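Long-range contacts in glutathione S-transferase enzyme with thioredoxin-like domain (Bradyrhizobium sp., PDB 4MF7), which probably catalyses the conjugation of glutathione to electrophilic substrates, as a glutathione transferase with a thioredoxin-like domain: residues P36-D41 against P66-A71; L45-T50 against K92-I97; T32-A37 against K76-T81. All coordinates share one frame; numbering follows the deposited sequence.

Contact 1 (P36-D41 against P66-A71); sequences PAQHSD and PYEPHA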
ATOM      1  N   PRO A  36       1.560  27.018  -9.271  1.00 43.30           N
ATOM      2  CA  PRO A  36       2.917  27.540  -9.088  1.00 42.37           C
ATOM      3  C   PRO A  36       3.396  27.458  -7.646  1.00 36.59           C
ATOM      4  O   PRO A  36       2.585  27.560  -6.722  1.00 42.66           O
ATOM      5  CB  PRO A  36       2.799  29.012  -9.547  1.00 41.93           C
ATOM      6  CG  PRO A  36       1.606  29.041 -10.440  1.00 45.91           C
ATOM      7  CD  PRO A  36       0.659  28.023  -9.868  1.00 46.10           C
ATOM      8  N   ALA A  37       4.691  27.272  -7.475  1.00 35.78           N
ATOM      9  CA  ALA A  37       5.299  27.249  -6.159  1.00 35.72           C
ATOM     10  C   ALA A  37       5.647  28.681  -5.735  1.00 48.10           C
ATOM     11  O   ALA A  37       6.518  29.298  -6.345  1.00 42.58           O
ATOM     12  CB  ALA A  37       6.559  26.401  -6.193  1.00 41.12           C
ATOM     13  N   GLN A  38       4.957  29.212  -4.726  1.00 43.07           N
ATOM     14  CA  GLN A  38       5.309  30.520  -4.122  1.00 39.18           C
ATOM     15  C   GLN A  38       6.568  30.413  -3.263  1.00 49.69           C
ATOM     16  O   GLN A  38       7.263  31.411  -3.084  1.00 39.45           O
ATOM     17  CB  GLN A  38       4.156  31.082  -3.262  1.00 36.88           C
ATOM     18  CG  GLN A  38       2.842  31.285  -3.983  1.00 44.73           C
ATOM     19  CD  GLN A  38       2.960  32.236  -5.164  1.00 86.55           C
ATOM     20  OE1 GLN A  38       3.660  33.251  -5.095  1.00 66.73           O
ATOM     21  NE2 GLN A  38       2.280  31.908  -6.260  1.00 71.93           N
ATOM     22  N   HIS A  39       6.834  29.207  -2.726  1.00 29.10           N
ATOM     23  CA  HIS A  39       7.934  28.908  -1.858  1.00 26.04           C
ATOM     24  C   HIS A  39       8.639  27.643  -2.336  1.00 40.83           C
ATOM     25  O   HIS A  39       8.356  26.529  -1.875  1.00 32.66           O
ATOM     26  CB  HIS A  39       7.465  28.735  -0.424  1.00 32.27           C
ATOM     27  CG  HIS A  39       6.606  29.870   0.048  1.00 41.62           C
ATOM     28  ND1 HIS A  39       7.105  31.139   0.255  1.00 37.09           N
ATOM     29  CD2 HIS A  39       5.281  29.935   0.311  1.00 40.06           C
ATOM     30  CE1 HIS A  39       6.121  31.939   0.626  1.00 43.54           C
ATOM     31  NE2 HIS A  39       5.004  31.235   0.666  1.00 41.22           N
ATOM     32  N   SER A  40       9.575  27.822  -3.263  1.00 41.17           N
ATOM     33  CA  SER A  40      10.180  26.694  -3.983  1.00 42.02           C
ATOM     34  C   SER A  40      11.199  25.911  -3.143  1.00 37.82           C
ATOM     35  O   SER A  40      11.660  24.848  -3.563  1.00 40.72           O
ATOM     36  CB  SER A  40      10.809  27.188  -5.289  1.00 46.60           C
ATOM     37  OG  SER A  40      11.841  28.098  -4.978  1.00 47.97           O
ATOM     38  N   ASP A  41      11.519  26.398  -1.946  1.00 33.74           N
ATOM     39  CA  ASP A  41      12.300  25.651  -0.991  1.00 37.26           C
ATOM     40  C   ASP A  41      11.448  24.808  -0.044  1.00 30.01           C
ATOM     41  O   ASP A  41      11.984  24.157   0.848  1.00 36.09           O
ATOM     42  CB  ASP A  41      13.207  26.576  -0.170  1.00 44.86           C
ATOM     43  CG  ASP A  41      12.456  27.734   0.497  1.00 60.24           C
ATOM     44  OD1 ASP A  41      11.287  28.054   0.148  1.00 43.26           O
ATOM     45  OD2 ASP A  41      13.090  28.356   1.361  1.00 49.36           O
ATOM     46  N   PRO A  66       8.386  22.415   6.646  1.00 31.44           N
ATOM     47  CA  PRO A  66       7.740  23.417   5.817  1.00 33.64           C
ATOM     48  C   PRO A  66       7.125  22.833   4.543  1.00 34.22           C
ATOM     49  O   PRO A  66       7.730  21.994   3.869  1.00 31.81           O
ATOM     50  CB  PRO A  66       8.879  24.393   5.480  1.00 33.47           C
ATOM     51  CG  PRO A  66       9.874  24.192   6.591  1.00 41.67           C
ATOM     52  CD  PRO A  66       9.822  22.712   6.833  1.00 37.48           C
ATOM     53  N   TYR A  67       5.915  23.268   4.221  1.00 28.43           N
ATOM     54  CA  TYR A  67       5.246  22.796   3.025  1.00 26.81           C
ATOM     55  C   TYR A  67       4.251  23.798   2.500  1.00 29.53           C
ATOM     56  O   TYR A  67       3.815  24.696   3.222  1.00 33.75           O
ATOM     57  CB  TYR A  67       4.610  21.415   3.301  1.00 27.73           C
ATOM     58  CG  TYR A  67       3.320  21.421   4.092  1.00 25.14           C
ATOM     59  CD1 TYR A  67       3.331  21.530   5.474  1.00 27.28           C
ATOM     60  CD2 TYR A  67       2.095  21.284   3.461  1.00 33.02           C
ATOM     61  CE1 TYR A  67       2.150  21.526   6.208  1.00 31.70           C
ATOM     62  CE2 TYR A  67       0.914  21.235   4.175  1.00 32.78           C
ATOM     63  CZ  TYR A  67       0.935  21.367   5.543  1.00 32.61           C
ATOM     64  OH  TYR A  67      -0.244  21.335   6.235  1.00 30.71           O
ATOM     65  N   GLU A  68       3.945  23.664   1.223  1.00 25.89           N
ATOM     66  CA  GLU A  68       3.045  24.518   0.498  1.00 29.30           C
ATOM     67  C   GLU A  68       1.919  23.728  -0.130  1.00 30.00           C
ATOM     68  O   GLU A  68       2.143  23.062  -1.136  1.00 29.87           O
ATOM     69  CB  GLU A  68       3.816  25.273  -0.590  1.00 28.45           C
ATOM     70  CG  GLU A  68       2.980  26.325  -1.311  1.00 31.37           C
ATOM     71  CD  GLU A  68       3.795  27.123  -2.315  1.00 35.69           C
ATOM     72  OE1 GLU A  68       5.054  27.071  -2.269  1.00 34.49           O
ATOM     73  OE2 GLU A  68       3.170  27.807  -3.141  1.00 36.71           O
ATOM     74  N   PRO A  69       0.698  23.815   0.457  1.00 28.21           N
ATOM     75  CA  PRO A  69      -0.411  23.052  -0.069  1.00 28.35           C
ATOM     76  C   PRO A  69      -1.133  23.683  -1.258  1.00 33.54           C
ATOM     77  O   PRO A  69      -1.223  24.915  -1.368  1.00 34.84           O
ATOM     78  CB  PRO A  69      -1.344  22.947   1.136  1.00 31.08           C
ATOM     79  CG  PRO A  69      -1.169  24.265   1.817  1.00 34.33           C
ATOM     80  CD  PRO A  69       0.319  24.514   1.704  1.00 33.01           C
ATOM     81  N   HIS A  70      -1.622  22.830  -2.142  1.00 29.83           N
ATOM     82  CA  HIS A  70      -2.376  23.210  -3.329  1.00 29.94           C
ATOM     83  C   HIS A  70      -3.577  22.280  -3.444  1.00 34.60           C
ATOM     84  O   HIS A  70      -3.416  21.076  -3.599  1.00 34.22           O
ATOM     85  CB  HIS A  70      -1.541  23.110  -4.603  1.00 32.75           C
ATOM     86  CG  HIS A  70      -0.260  23.888  -4.569  1.00 32.67           C
ATOM     87  ND1 HIS A  70      -0.185  25.228  -4.897  1.00 34.51           N
ATOM     88  CD2 HIS A  70       0.993  23.519  -4.211  1.00 37.71           C
ATOM     89  CE1 HIS A  70       1.067  25.637  -4.773  1.00 35.08           C
ATOM     90  NE2 HIS A  70       1.797  24.624  -4.344  1.00 41.82           N
ATOM     91  N   ALA A  71      -4.776  22.854  -3.391  1.00 30.22           N
ATOM     92  CA  ALA A  71      -6.005  22.101  -3.599  1.00 34.50           C
ATOM     93  C   ALA A  71      -6.148  21.761  -5.070  1.00 40.11           C
ATOM     94  O   ALA A  71      -5.988  22.615  -5.932  1.00 41.19           O
ATOM     95  CB  ALA A  71      -7.226  22.886  -3.124  1.00 37.78           C
TER
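Glu68, on edge strand 67-71 of the thioredoxin-like sheet, holds the loop that follows helix 31-34 by gripping two successive backbone amides with one carboxylate. Gln38 N gives its hydrogen to Glu68 OE2 at 2.8 Å, with an N-H...O angle of 158°, and the oxygen answers with its syn lone pair. His39 N binds Glu68 OE1, likewise at 2.8 Å, but from 29° out of the carboxylate plane. The reach is explained by the torsions: CG of Glu68 stands anti to the backbone N (chi1 -173°) and the chain runs on extended, which carries the acid straight up to the loop. Gln44 NE2 gives Glu68 OE1 a second donor; with three hydrogen bonds the buried carboxylate is probably the anion.

The tight part centres on this acid, where Gln38 CB lies 3.4 Å from Glu68 OE2 and His39 CB 3.5 Å from Glu68 OE1. Towards the surface the contact thins: the amide of Gln38 bends off from the strand, and Pro36 is exposed, its CB directed away from the strand. His70 closes the other end of the contact, its NE2 bonded to Gln44 OE1 and its CE1 3.1 Å from Pro36 O.

Contact 2 (L45-T50 against K92-I97); sequences LYSLPT and KIPAII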
ATOM      1  N   LEU A  45       2.656  20.247  -1.778  1.00 28.42           N
ATOM      2  CA  LEU A  45       1.607  19.221  -1.554  1.00 28.37           C
ATOM      3  C   LEU A  45       0.443  19.481  -2.505  1.00 27.04           C
ATOM      4  O   LEU A  45      -0.118  20.582  -2.520  1.00 32.38           O
ATOM      5  CB  LEU A  45       1.128  19.225  -0.093  1.00 27.17           C
ATOM      6  CG  LEU A  45      -0.073  18.328   0.213  1.00 31.88           C
ATOM      7  CD1 LEU A  45       0.298  16.847   0.038  1.00 25.82           C
ATOM      8  CD2 LEU A  45      -0.563  18.561   1.627  1.00 32.61           C
ATOM      9  N   TYR A  46       0.092  18.469  -3.316  1.00 29.20           N
ATOM     10  CA  TYR A  46      -1.022  18.569  -4.249  1.00 30.61           C
ATOM     11  C   TYR A  46      -2.072  17.594  -3.794  1.00 35.10           C
ATOM     12  O   TYR A  46      -1.874  16.388  -3.899  1.00 29.78           O
ATOM     13  CB  TYR A  46      -0.574  18.276  -5.681  1.00 27.49           C
ATOM     14  CG  TYR A  46       0.665  19.035  -6.087  1.00 27.87           C
ATOM     15  CD1 TYR A  46       0.580  20.337  -6.597  1.00 31.03           C
ATOM     16  CD2 TYR A  46       1.937  18.483  -5.915  1.00 29.63           C
ATOM     17  CE1 TYR A  46       1.724  21.054  -6.917  1.00 31.72           C
ATOM     18  CE2 TYR A  46       3.077  19.197  -6.249  1.00 30.51           C
ATOM     19  CZ  TYR A  46       2.954  20.483  -6.769  1.00 36.85           C
ATOM     20  OH  TYR A  46       4.085  21.214  -7.077  1.00 31.35           O
ATOM     21  N   SER A  47      -3.190  18.098  -3.265  1.00 27.25           N
ATOM     22  CA  SER A  47      -4.059  17.243  -2.499  1.00 31.84           C
ATOM     23  C   SER A  47      -5.443  17.819  -2.309  1.00 35.47           C
ATOM     24  O   SER A  47      -5.772  18.859  -2.864  1.00 33.14           O
ATOM     25  CB  SER A  47      -3.396  16.964  -1.143  1.00 28.42           C
ATOM     26  OG  SER A  47      -4.008  15.872  -0.486  1.00 28.56           O
ATOM     27  N   LEU A  48      -6.239  17.083  -1.548  1.00 30.67           N
ATOM     28  CA  LEU A  48      -7.565  17.496  -1.076  1.00 31.05           C
ATOM     29  C   LEU A  48      -7.723  16.850   0.290  1.00 35.13           C
ATOM     30  O   LEU A  48      -7.095  15.809   0.540  1.00 33.49           O
ATOM     31  CB  LEU A  48      -8.673  16.980  -1.992  1.00 32.82           C
ATOM     32  CG  LEU A  48      -9.028  17.718  -3.278  1.00 40.88           C
ATOM     33  CD1 LEU A  48     -10.164  16.947  -3.952  1.00 46.29           C
ATOM     34  CD2 LEU A  48      -9.402  19.170  -3.013  1.00 40.38           C
ATOM     35  N   PRO A  49      -8.524  17.453   1.189  1.00 31.46           N
ATOM     36  CA  PRO A  49      -8.687  16.924   2.541  1.00 32.87           C
ATOM     37  C   PRO A  49      -9.616  15.705   2.616  1.00 34.47           C
ATOM     38  O   PRO A  49     -10.562  15.680   3.410  1.00 38.97           O
ATOM     39  CB  PRO A  49      -9.213  18.131   3.333  1.00 42.18           C
ATOM     40  CG  PRO A  49      -9.987  18.918   2.328  1.00 40.72           C
ATOM     41  CD  PRO A  49      -9.247  18.734   1.020  1.00 37.93           C
ATOM     42  N   THR A  50      -9.289  14.680   1.832  1.00 31.41           N
ATOM     43  CA  THR A  50      -9.994  13.404   1.816  1.00 32.30           C
ATOM     44  C   THR A  50      -9.281  12.464   2.800  1.00 34.87           C
ATOM     45  O   THR A  50      -8.204  12.804   3.328  1.00 28.79           O
ATOM     46  CB  THR A  50      -9.971  12.760   0.412  1.00 35.98           C
ATOM     47  OG1 THR A  50      -8.614  12.472   0.036  1.00 31.05           O
ATOM     48  CG2 THR A  50     -10.596  13.682  -0.621  1.00 43.72           C
ATOM     49  N   LYS A  92      -4.408  10.592  -9.137  1.00 34.41           N
ATOM     50  CA  LYS A  92      -4.885  10.579  -7.766  1.00 36.63           C
ATOM     51  C   LYS A  92      -4.093  11.508  -6.875  1.00 35.21           C
ATOM     52  O   LYS A  92      -2.923  11.758  -7.110  1.00 35.28           O
ATOM     53  CB  LYS A  92      -4.811   9.173  -7.187  1.00 37.30           C
ATOM     54  CG  LYS A  92      -5.773   8.189  -7.853  1.00 53.07           C
ATOM     55  CD  LYS A  92      -5.505   6.768  -7.387  1.00 68.83           C
ATOM     56  CE  LYS A  92      -6.417   5.768  -8.086  1.00114.80           C
ATOM     57  NZ  LYS A  92      -6.196   4.374  -7.604  1.00 72.70           N
ATOM     58  N   ILE A  93      -4.750  11.972  -5.832  1.00 32.37           N
ATOM     59  CA  ILE A  93      -4.090  12.708  -4.748  1.00 29.09           C
ATOM     60  C   ILE A  93      -3.932  11.768  -3.557  1.00 31.25           C
ATOM     61  O   ILE A  93      -4.608  10.730  -3.481  1.00 32.41           O
ATOM     62  CB  ILE A  93      -4.903  13.991  -4.374  1.00 31.73           C
ATOM     63  CG1 ILE A  93      -6.362  13.679  -3.997  1.00 38.12           C
ATOM     64  CG2 ILE A  93      -4.832  15.003  -5.517  1.00 30.38           C
ATOM     65  CD1 ILE A  93      -6.570  13.372  -2.537  1.00 44.18           C
ATOM     66  N   PRO A  94      -3.018  12.085  -2.625  1.00 29.64           N
ATOM     67  CA  PRO A  94      -2.065  13.200  -2.644  1.00 30.55           C
ATOM     68  C   PRO A  94      -0.805  12.899  -3.449  1.00 33.00           C
ATOM     69  O   PRO A  94      -0.466  11.731  -3.684  1.00 29.25           O
ATOM     70  CB  PRO A  94      -1.710  13.368  -1.168  1.00 27.94           C
ATOM     71  CG  PRO A  94      -1.877  12.003  -0.570  1.00 28.66           C
ATOM     72  CD  PRO A  94      -2.913  11.286  -1.394  1.00 27.75           C
ATOM     73  N   ALA A  95      -0.124  13.956  -3.873  1.00 27.05           N
ATOM     74  CA  ALA A  95       1.215  13.864  -4.456  1.00 24.76           C
ATOM     75  C   ALA A  95       2.041  14.986  -3.858  1.00 28.66           C
ATOM     76  O   ALA A  95       1.486  15.996  -3.468  1.00 27.09           O
ATOM     77  CB  ALA A  95       1.176  13.980  -5.955  1.00 26.63           C
ATOM     78  N   ILE A  96       3.343  14.781  -3.757  1.00 27.22           N
ATOM     79  CA  ILE A  96       4.276  15.826  -3.320  1.00 26.34           C
ATOM     80  C   ILE A  96       5.452  15.997  -4.290  1.00 37.33           C
ATOM     81  O   ILE A  96       5.774  15.093  -5.099  1.00 26.35           O
ATOM     82  CB  ILE A  96       4.820  15.572  -1.906  1.00 22.79           C
ATOM     83  CG1 ILE A  96       5.707  14.323  -1.871  1.00 29.17           C
ATOM     84  CG2 ILE A  96       3.734  15.522  -0.857  1.00 25.49           C
ATOM     85  CD1 ILE A  96       6.593  14.172  -0.663  1.00 26.47           C
ATOM     86  N   ILE A  97       6.081  17.171  -4.216  1.00 29.59           N
ATOM     87  CA  ILE A  97       7.445  17.339  -4.702  1.00 32.11           C
ATOM     88  C   ILE A  97       8.246  17.891  -3.539  1.00 32.46           C
ATOM     89  O   ILE A  97       7.931  18.961  -3.008  1.00 32.02           O
ATOM     90  CB  ILE A  97       7.577  18.295  -5.915  1.00 27.56           C
ATOM     91  CG1 ILE A  97       6.776  17.794  -7.117  1.00 29.99           C
ATOM     92  CG2 ILE A  97       9.061  18.495  -6.257  1.00 36.03           C
ATOM     93  CD1 ILE A  97       6.525  18.841  -8.186  1.00 29.47           C
TER
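Strands 43-47 and 95-98 pair antiparallel in the middle of the thioredoxin-like sheet, and Tyr46 and Ala95 are their hydrogen-bonded pair; the short segments 45-47 and 95-97 run at 165° with axes 4.8 Å apart. Two backbone bonds define the register. Tyr46 N reaches Ala95 O at 2.8 Å, and Ala95 N returns to Tyr46 O at 3.0 Å. Tyr46 O also receives a CA-H...O contact from Pro94 CA, at 3.4 Å. Pro94 follows a cis peptide bond just before the strand, the cis-proline position characteristic of thioredoxin-like folds, which in related transferases borders the glutathione site.

Apolar contacts divide between the two faces. On the face of Leu45 and Ile96, a non-hydrogen-bonded pair, Leu45 CD1 meets Ile96 CG2 at 3.8 Å, and Val56 and Leu60 of helix 53-63 cover Leu45. On the face of Tyr46 and Ala95, the phenol crosses the Ile97 side chain obliquely: CG lies anti to the carbonyl carbon (chi1 -49°), Ala95 O sits at the ring's edge, and CD1 of Ile97 meets the OH end. Phe84 and Leu87 of helix 82-87 and Ile31 of helix 31-34 also pack on this tyrosine. Replacing Tyr46 by an alanine is likely to open a gap between the sheet and these helices and to take the phenol from beside Ile97 CD1.

Past the strand end, a capping hydroxyl meets an isoleucine methyl. Thr50 OG1 hydrogen-bonds Gly53 N, at the turn into helix 53-63, and meets the end of Ile93 tip to tip, with Ile93 CD1 3.4 Å from Thr50 OG1.

Contact 3 (T32-A37 against K76-T81); sequences TKRWPA and KDHQKT
Arg34, at the end of the weakly bonded helix 31-34, and Trp35 just after it lean on the 3-10 turn 78-80 that leads into helix 82-87, joining the N-terminal extension to the beta-alpha connection of the thioredoxin-like fold. No direct hydrogen bond spans the two segments; the contact consists of flat groups, a methyl and a bridging water.

Arg34 comes first. Its CG is anti to the backbone N (chi1 -170°) and the chain bends at chi3, which lays the guanidinium against Thr81. The methyl CG2 of Thr81 sits over the centre of one guanidinium face, 3.6 Å above its plane. Arg34 NH1 passes 3.7 Å from His78 CD2, the two flat groups being turned 42° apart. The charge itself is answered outside the segments, by a salt bridge from Arg34 NE to Glu83.

Trp35 follows; Arg34 CG lies over one face of its indole, toward the rim. The six-membered ring presents its edge to the face of His78 in an offset edge-to-face pair, with centroids 5.9 Å apart and planes at 77°. His78 CB lies at the indole edge, 3.6 Å from Trp35 CZ2. A water accepts from Trp35 NE1 and bonds His78 ND1, linking the two rings a second time.

The turn is also fastened to itself: Thr81, N-cap of helix 82-87, caps Phe84 N with its hydroxyl oxygen, while Thr81 OG1 donates to His78 O at 2.8 Å.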
ATOM      1  N   THR A  32       3.878  22.506 -11.811  1.00 36.71           N
ATOM      2  CA  THR A  32       4.079  23.876 -11.307  1.00 44.46           C
ATOM      3  C   THR A  32       3.617  24.998 -12.261  1.00 41.61           C
ATOM      4  O   THR A  32       3.535  26.145 -11.832  1.00 49.81           O
ATOM      5  CB  THR A  32       5.541  24.134 -10.911  1.00 40.30           C
ATOM      6  OG1 THR A  32       6.387  24.030 -12.066  1.00 42.44           O
ATOM      7  CG2 THR A  32       5.976  23.149  -9.851  1.00 42.00           C
ATOM      8  N   LYS A  33       3.321  24.669 -13.521  1.00 45.75           N
ATOM      9  CA  LYS A  33       2.722  25.623 -14.471  1.00 45.01           C
ATOM     10  C   LYS A  33       1.274  25.913 -14.104  1.00 61.65           C
ATOM     11  O   LYS A  33       0.839  27.052 -14.203  1.00 52.40           O
ATOM     12  CB  LYS A  33       2.829  25.103 -15.901  1.00 54.47           C
ATOM     13  CG  LYS A  33       4.274  24.949 -16.358  1.00 59.34           C
ATOM     14  CD  LYS A  33       4.406  24.052 -17.576  1.00 95.80           C
ATOM     15  CE  LYS A  33       3.897  24.735 -18.830  1.00107.02           C
ATOM     16  NZ  LYS A  33       3.907  23.795 -19.980  1.00 96.86           N
ATOM     17  N   ARG A  34       0.547  24.892 -13.637  1.00 42.17           N
ATOM     18  CA  ARG A  34      -0.836  25.060 -13.173  1.00 34.79           C
ATOM     19  C   ARG A  34      -1.000  25.424 -11.689  1.00 44.13           C
ATOM     20  O   ARG A  34      -1.945  26.140 -11.329  1.00 43.88           O
ATOM     21  CB  ARG A  34      -1.650  23.816 -13.498  1.00 46.14           C
ATOM     22  CG  ARG A  34      -3.141  24.007 -13.279  1.00 53.55           C
ATOM     23  CD  ARG A  34      -3.948  22.877 -13.884  1.00 55.26           C
ATOM     24  NE  ARG A  34      -3.978  22.881 -15.355  1.00 53.11           N
ATOM     25  CZ  ARG A  34      -4.957  23.382 -16.110  1.00 79.05           C
ATOM     26  NH1 ARG A  34      -6.012  23.985 -15.562  1.00 51.62           N
ATOM     27  NH2 ARG A  34      -4.879  23.279 -17.435  1.00 53.76           N
ATOM     28  N   TRP A  35      -0.117  24.897 -10.833  1.00 38.70           N
ATOM     29  CA  TRP A  35      -0.087  25.225  -9.399  1.00 37.63           C
ATOM     30  C   TRP A  35       1.292  25.715  -9.034  1.00 39.65           C
ATOM     31  O   TRP A  35       2.118  24.948  -8.555  1.00 37.88           O
ATOM     32  CB  TRP A  35      -0.494  24.014  -8.521  1.00 41.82           C
ATOM     33  CG  TRP A  35      -1.915  23.614  -8.729  1.00 35.44           C
ATOM     34  CD1 TRP A  35      -3.010  24.147  -8.122  1.00 36.03           C
ATOM     35  CD2 TRP A  35      -2.401  22.608  -9.621  1.00 36.29           C
ATOM     36  NE1 TRP A  35      -4.144  23.539  -8.573  1.00 36.91           N
ATOM     37  CE2 TRP A  35      -3.801  22.597  -9.508  1.00 36.88           C
ATOM     38  CE3 TRP A  35      -1.786  21.718 -10.510  1.00 38.23           C
ATOM     39  CZ2 TRP A  35      -4.602  21.722 -10.236  1.00 37.58           C
ATOM     40  CZ3 TRP A  35      -2.575  20.860 -11.241  1.00 40.21           C
ATOM     41  CH2 TRP A  35      -3.971  20.852 -11.086  1.00 42.09           C
ATOM     42  N   PRO A  36       1.560  27.018  -9.271  1.00 43.30           N
ATOM     43  CA  PRO A  36       2.917  27.540  -9.088  1.00 42.37           C
ATOM     44  C   PRO A  36       3.396  27.458  -7.646  1.00 36.59           C
ATOM     45  O   PRO A  36       2.585  27.560  -6.722  1.00 42.66           O
ATOM     46  CB  PRO A  36       2.799  29.012  -9.547  1.00 41.93           C
ATOM     47  CG  PRO A  36       1.606  29.041 -10.440  1.00 45.91           C
ATOM     48  CD  PRO A  36       0.659  28.023  -9.868  1.00 46.10           C
ATOM     49  N   ALA A  37       4.691  27.272  -7.475  1.00 35.78           N
ATOM     50  CA  ALA A  37       5.299  27.249  -6.159  1.00 35.72           C
ATOM     51  C   ALA A  37       5.647  28.681  -5.735  1.00 48.10           C
ATOM     52  O   ALA A  37       6.518  29.298  -6.345  1.00 42.58           O
ATOM     53  CB  ALA A  37       6.559  26.401  -6.193  1.00 41.12           C
ATOM     54  N   LYS A  76     -13.519  20.406 -11.349  1.00 56.38           N
ATOM     55  CA  LYS A  76     -13.150  20.941 -12.663  1.00 58.72           C
ATOM     56  C   LYS A  76     -12.239  19.994 -13.441  1.00 53.97           C
ATOM     57  O   LYS A  76     -11.630  20.397 -14.437  1.00 56.74           O
ATOM     58  CB  LYS A  76     -12.475  22.307 -12.501  1.00 68.31           C
ATOM     59  CG  LYS A  76     -13.382  23.354 -11.875  1.00 71.92           C
ATOM     60  CD  LYS A  76     -12.717  24.717 -11.845  1.00 63.17           C
ATOM     61  CE  LYS A  76     -13.641  25.749 -11.221  1.00 87.58           C
ATOM     62  NZ  LYS A  76     -13.039  27.108 -11.277  1.00112.80           N
ATOM     63  N   ASP A  77     -12.151  18.742 -12.990  1.00 51.25           N
ATOM     64  CA  ASP A  77     -11.271  17.725 -13.592  1.00 54.43           C
ATOM     65  C   ASP A  77      -9.788  18.137 -13.632  1.00 49.43           C
ATOM     66  O   ASP A  77      -9.038  17.743 -14.541  1.00 48.41           O
ATOM     67  CB  ASP A  77     -11.761  17.345 -15.006  1.00 74.54           C
ATOM     68  CG  ASP A  77     -13.025  16.497 -14.988  1.00 79.43           C
ATOM     69  OD1 ASP A  77     -13.634  16.319 -13.910  1.00 65.19           O
ATOM     70  OD2 ASP A  77     -13.407  16.002 -16.070  1.00 76.97           O
ATOM     71  N   HIS A  78      -9.346  18.910 -12.644  1.00 47.14           N
ATOM     72  CA  HIS A  78      -7.953  19.374 -12.655  1.00 42.55           C
ATOM     73  C   HIS A  78      -6.951  18.229 -12.472  1.00 42.39           C
ATOM     74  O   HIS A  78      -5.826  18.337 -12.938  1.00 41.29           O
ATOM     75  CB  HIS A  78      -7.714  20.498 -11.648  1.00 51.53           C
ATOM     76  CG  HIS A  78      -8.228  21.832 -12.107  1.00 77.13           C
ATOM     77  ND1 HIS A  78      -8.523  22.856 -11.234  1.00 51.61           N
ATOM     78  CD2 HIS A  78      -8.512  22.304 -13.346  1.00 66.24           C
ATOM     79  CE1 HIS A  78      -8.955  23.905 -11.913  1.00 78.29           C
ATOM     80  NE2 HIS A  78      -8.961  23.594 -13.196  1.00 64.10           N
ATOM     81  N   GLN A  79      -7.376  17.134 -11.829  1.00 44.46           N
ATOM     82  CA  GLN A  79      -6.555  15.907 -11.742  1.00 40.03           C
ATOM     83  C   GLN A  79      -6.319  15.206 -13.096  1.00 51.65           C
ATOM     84  O   GLN A  79      -5.439  14.360 -13.204  1.00 42.92           O
ATOM     85  CB  GLN A  79      -7.166  14.907 -10.732  1.00 38.59           C
ATOM     86  CG  GLN A  79      -8.245  13.971 -11.282  1.00 58.01           C
ATOM     87  CD  GLN A  79      -9.618  14.621 -11.394  1.00 56.52           C
ATOM     88  OE1 GLN A  79      -9.760  15.845 -11.310  1.00 45.30           O
ATOM     89  NE2 GLN A  79     -10.641  13.796 -11.584  1.00 52.92           N
ATOM     90  N   LYS A  80      -7.122  15.540 -14.107  1.00 47.27           N
ATOM     91  CA  LYS A  80      -6.962  15.003 -15.467  1.00 61.85           C
ATOM     92  C   LYS A  80      -6.186  15.933 -16.397  1.00 58.13           C
ATOM     93  O   LYS A  80      -6.032  15.629 -17.580  1.00 49.12           O
ATOM     94  CB  LYS A  80      -8.328  14.740 -16.103  1.00 63.59           C
ATOM     95  CG  LYS A  80      -9.252  13.810 -15.331  1.00 67.45           C
ATOM     96  CD  LYS A  80     -10.614  13.755 -16.027  1.00 71.54           C
ATOM     97  CE  LYS A  80     -11.738  13.292 -15.104  1.00 95.71           C
ATOM     98  NZ  LYS A  80     -11.963  11.824 -15.156  1.00 84.84           N
ATOM     99  N   THR A  81      -5.697  17.063 -15.884  1.00 49.86           N
ATOM    100  CA  THR A  81      -4.958  18.009 -16.723  1.00 52.95           C
ATOM    101  C   THR A  81      -3.588  17.429 -17.024  1.00 43.88           C
ATOM    102  O   THR A  81      -3.075  16.623 -16.238  1.00 46.90           O
ATOM    103  CB  THR A  81      -4.789  19.383 -16.051  1.00 57.73           C
ATOM    104  OG1 THR A  81      -4.018  19.247 -14.838  1.00 45.22           O
ATOM    105  CG2 THR A  81      -6.163  20.005 -15.753  1.00 49.51           C
TER
HETATM  106  O   HOH W   1      -7.246  23.069  -8.932  1.00 42.92           O

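How the contacts relate
The centre of contact 2, the buried one, is about 9 Å from the centre of the chain; those of contact 1, at the surface, and contact 3, partly buried, are about 18 and 21 Å from it. These two attach the N-terminal segment to the sheet and to the turn before helix 82-87, and share Pro36 and Ala37. Contacts 1 and 2 meet through neighbouring strands 67-71 and 43-47, where His70 N lies 2.7 Å from Leu45 O, a probable hydrogen bond. Chemistry changes with depth: strand pairing and aliphatic packing inside, a carboxylate on backbone amides in contact 1, an edge-to-face ring pair, a methyl on a guanidinium and a bridging water in contact 3. Tyr46 joins all three, packing near His70 CD2 and Trp35 CB.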